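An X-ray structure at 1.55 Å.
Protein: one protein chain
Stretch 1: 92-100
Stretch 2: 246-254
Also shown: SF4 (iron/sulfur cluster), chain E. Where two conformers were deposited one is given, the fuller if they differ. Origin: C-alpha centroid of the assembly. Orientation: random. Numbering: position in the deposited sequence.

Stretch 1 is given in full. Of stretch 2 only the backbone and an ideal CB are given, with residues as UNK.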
# COMPACT_ATOMS: atom_id res chain seq x y z
N GLN A 92 22.50 14.70 0.58
CA GLN A 92 22.63 15.14 -0.80
C GLN A 92 24.08 15.10 -1.28
O GLN A 92 24.34 14.77 -2.43
CB GLN A 92 22.09 16.54 -0.99
CG GLN A 92 20.58 16.67 -0.84
CD GLN A 92 20.08 18.05 -1.17
OE1 GLN A 92 20.85 19.00 -1.37
NE2 GLN A 92 18.78 18.14 -1.29
N ASN A 93 25.03 15.56 -0.43
CA ASN A 93 26.41 15.71 -0.80
C ASN A 93 27.19 14.40 -0.86
O ASN A 93 28.17 14.33 -1.61
CB ASN A 93 27.12 16.64 0.15
CG ASN A 93 26.66 18.07 0.08
OD1 ASN A 93 25.86 18.44 -0.78
ND2 ASN A 93 27.25 18.90 0.93
N THR A 94 26.74 13.38 -0.11
CA THR A 94 27.51 12.16 0.03
C THR A 94 26.76 10.95 -0.49
O THR A 94 27.42 9.99 -0.88
CB THR A 94 27.94 11.91 1.46
OG1 THR A 94 26.82 11.62 2.28
CG2 THR A 94 28.79 13.03 2.05
N GLY A 95 25.44 10.99 -0.44
CA GLY A 95 24.65 9.84 -0.84
C GLY A 95 24.85 8.63 0.05
O GLY A 95 24.55 7.49 -0.34
N THR A 96 25.33 8.83 1.28
CA THR A 96 25.61 7.68 2.11
C THR A 96 25.38 8.05 3.56
O THR A 96 24.92 9.14 3.88
CB THR A 96 27.05 7.20 1.88
OG1 THR A 96 27.16 5.90 2.48
CG2 THR A 96 28.05 8.15 2.51
N CYS A 97 25.71 7.08 4.44
CA CYS A 97 25.75 7.36 5.86
C CYS A 97 27.05 8.07 6.24
O CYS A 97 28.11 7.47 6.14
CB CYS A 97 25.57 6.08 6.66
SG CYS A 97 25.80 6.38 8.44
N PHE A 98 26.96 9.30 6.75
CA PHE A 98 28.12 10.11 7.08
C PHE A 98 28.41 10.00 8.59
O PHE A 98 29.19 10.76 9.12
CB PHE A 98 27.96 11.55 6.54
CG PHE A 98 26.57 12.11 6.76
CD1 PHE A 98 26.21 12.65 7.99
CD2 PHE A 98 25.55 11.95 5.79
CE1 PHE A 98 24.92 13.15 8.19
CE2 PHE A 98 24.27 12.43 6.02
CZ PHE A 98 23.96 13.04 7.21
N GLN A 99 27.66 9.14 9.29
CA GLN A 99 28.09 8.51 10.54
C GLN A 99 27.97 9.34 11.81
O GLN A 99 27.84 8.75 12.88
CB GLN A 99 29.51 7.99 10.38
CG GLN A 99 29.62 6.90 9.35
CD GLN A 99 30.93 6.87 8.60
OE1 GLN A 99 31.99 6.56 9.17
NE2 GLN A 99 30.86 7.17 7.30
N ARG A 100 28.10 10.67 11.76
CA ARG A 100 28.36 11.44 12.98
C ARG A 100 27.06 11.80 13.76
O ARG A 100 27.12 12.36 14.88
CB ARG A 100 29.08 12.67 12.44
CG ARG A 100 30.15 13.25 13.33
CD ARG A 100 31.07 14.25 12.65
NE ARG A 100 31.65 15.08 13.71
CZ ARG A 100 32.37 16.14 13.50
NH1 ARG A 100 32.56 16.57 12.28
NH2 ARG A 100 32.89 16.79 14.55
N UNK A 246 29.65 2.62 -8.23
CA UNK A 246 28.47 3.47 -8.29
C UNK A 246 28.71 4.82 -7.66
O UNK A 246 28.64 5.85 -8.33
CB UNK A 246 27.29 2.78 -7.60
N UNK A 247 28.93 4.82 -6.34
CA UNK A 247 29.41 5.97 -5.60
C UNK A 247 30.79 5.61 -5.08
O UNK A 247 30.94 4.93 -4.05
CB UNK A 247 28.46 6.36 -4.47
N UNK A 248 31.82 6.04 -5.81
CA UNK A 248 33.16 5.58 -5.48
C UNK A 248 33.78 6.38 -4.32
O UNK A 248 34.67 5.86 -3.63
CB UNK A 248 34.06 5.67 -6.72
N UNK A 249 33.31 7.60 -4.10
CA UNK A 249 33.99 8.43 -3.12
C UNK A 249 33.50 8.22 -1.69
O UNK A 249 34.27 8.44 -0.75
CB UNK A 249 33.83 9.90 -3.50
N UNK A 250 32.24 7.79 -1.53
CA UNK A 250 31.59 7.78 -0.23
C UNK A 250 30.91 6.45 0.04
O UNK A 250 30.29 5.89 -0.84
CB UNK A 250 30.57 8.92 -0.14
N UNK A 251 30.94 6.07 1.30
CA UNK A 251 30.25 4.89 1.81
C UNK A 251 30.11 4.96 3.33
O UNK A 251 30.57 5.91 3.99
CB UNK A 251 31.00 3.62 1.40
N UNK A 252 29.54 3.89 3.87
CA UNK A 252 29.36 3.77 5.31
C UNK A 252 30.27 2.69 5.89
O UNK A 252 31.08 2.08 5.18
CB UNK A 252 27.90 3.46 5.64
N UNK A 253 30.21 2.55 7.21
CA UNK A 253 31.08 1.64 7.93
C UNK A 253 30.33 1.14 9.15
O UNK A 253 29.80 1.96 9.91
CB UNK A 253 32.40 2.32 8.32
N UNK A 254 30.37 -0.18 9.34
CA UNK A 254 29.91 -0.80 10.56
C UNK A 254 30.97 -1.79 11.05
O UNK A 254 31.67 -2.42 10.23
CB UNK A 254 28.56 -1.49 10.34
FE1 SF4 E . 22.08 7.48 10.90
FE2 SF4 E . 21.75 8.64 8.43
FE3 SF4 E . 24.09 7.71 9.11
FE4 SF4 E . 23.22 10.02 10.17
S1 SF4 E . 23.81 9.67 8.04
S2 SF4 E . 24.21 8.23 11.33
S3 SF4 E . 20.96 9.49 10.44
S4 SF4 E . 22.20 6.45 8.93

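Position 246 lies beyond the reach of stretch 1, so only its backbone is informative: phi is 82° and psi -66°, and a positive phi by itself favours glycine. The residue is Gly246.

Position 247 faces stretch 1. Its CA-to-CB bond points toward the place where the helix ends at Thr94 and Gly95 follows with positive phi. The ideal CB stands 5.2 Å from Thr94 O, which suits a side chain that puts a donor about 2.4 Å beyond CB; asparagine does this directly, while a longer amide such as glutamine would have to fold, and a serine hydroxyl would stop short of the oxygen. The residue is Asn247, with chi1 in t. Its ND2 donates a hydrogen bond to Thr94 O at 2.9 Å, and a water that accepts from Asn247 ND2 (2.8 Å) donates in turn to Gly95 O (2.8 Å). The same amide group also serves its own loop, for Asn247 OD1 accepts from the backbone N of position 250 at 3.1 Å.

Positions 248 and 249 meet nothing of stretch 1 within 5.5 Å of their ideal CB atoms, so stretch 1 sets little limit on either. They are Ala248 and Lys249, the latter extended with every chi in t.

Position 250 points toward stretch 1 again. Its ideal CB is 3.4 Å from Thr94 O and 3.7 Å from Thr96 CG2, and the methyl of Thr94 lies nearby. A nonpolar side chain, aliphatic or aromatic, would suit this surface. The residue is Phe250, chi1 in m. Thr94 CG2 sits over the face of its ring, 4.1 Å from the centroid and 10° off the normal, a CH-pi contact in which a methyl group packs against the flat aromatic surface.

At 251 a CB would point away, 4.6 Å from Thr96 OG1, with room to spare; small residues would fit, and contact with stretch 1 falls to the backbone. Gly251 is found, its C 3.2 Å from Thr96 OG1.

At 252 CB would run sideways, 3.7 Å from Cys97 CB and 4.1 Å from Thr96 OG1. Again there is room, so alanine or serine could be entertained alongside glycine. Gly252 is deposited; here the backbone passes Cys97, whose SG binds SF4 FE3 at 2.3 Å.

Position 253 points sideways, its ideal CB 4.3 Å from Gln99 OE1, so many polar or aliphatic residues are possible. Gln253 touches Gln99 OE1 through its CB (4.2 Å), while its amide hydrogen-bonds elsewhere in the structure.

Position 254 has no close neighbour in stretch 1 and leaves the choice open; it is Glu254.

Stretch 2 246-254: GNAKFGGQE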
# COMPACT_ATOMS: atom_id res chain seq x y z
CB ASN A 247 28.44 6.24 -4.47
CG ASN A 247 28.78 7.44 -3.61
OD1 ASN A 247 29.92 7.95 -3.62
ND2 ASN A 247 27.77 7.91 -2.89
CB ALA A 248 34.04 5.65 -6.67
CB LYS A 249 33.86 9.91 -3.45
CG LYS A 249 34.64 10.83 -2.53
CD LYS A 249 34.71 12.27 -3.03
CE LYS A 249 35.56 13.08 -2.11
NZ LYS A 249 35.53 14.48 -2.55
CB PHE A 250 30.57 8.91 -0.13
CG PHE A 250 31.13 10.29 -0.40
CD1 PHE A 250 31.98 10.87 0.52
CD2 PHE A 250 30.75 11.00 -1.53
CE1 PHE A 250 32.45 12.16 0.32
CE2 PHE A 250 31.22 12.28 -1.72
CZ PHE A 250 32.04 12.87 -0.78
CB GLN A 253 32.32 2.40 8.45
CG GLN A 253 33.11 1.67 9.54
CD GLN A 253 34.28 2.51 10.02
OE1 GLN A 253 34.24 3.16 11.07
NE2 GLN A 253 35.32 2.50 9.21
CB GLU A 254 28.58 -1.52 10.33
CG GLU A 254 27.49 -0.63 9.73
CD GLU A 254 27.53 -0.51 8.21
OE1 GLU A 254 27.65 -1.54 7.50
OE2 GLU A 254 27.38 0.65 7.71
O HOH W 1 25.13 6.88 -3.01
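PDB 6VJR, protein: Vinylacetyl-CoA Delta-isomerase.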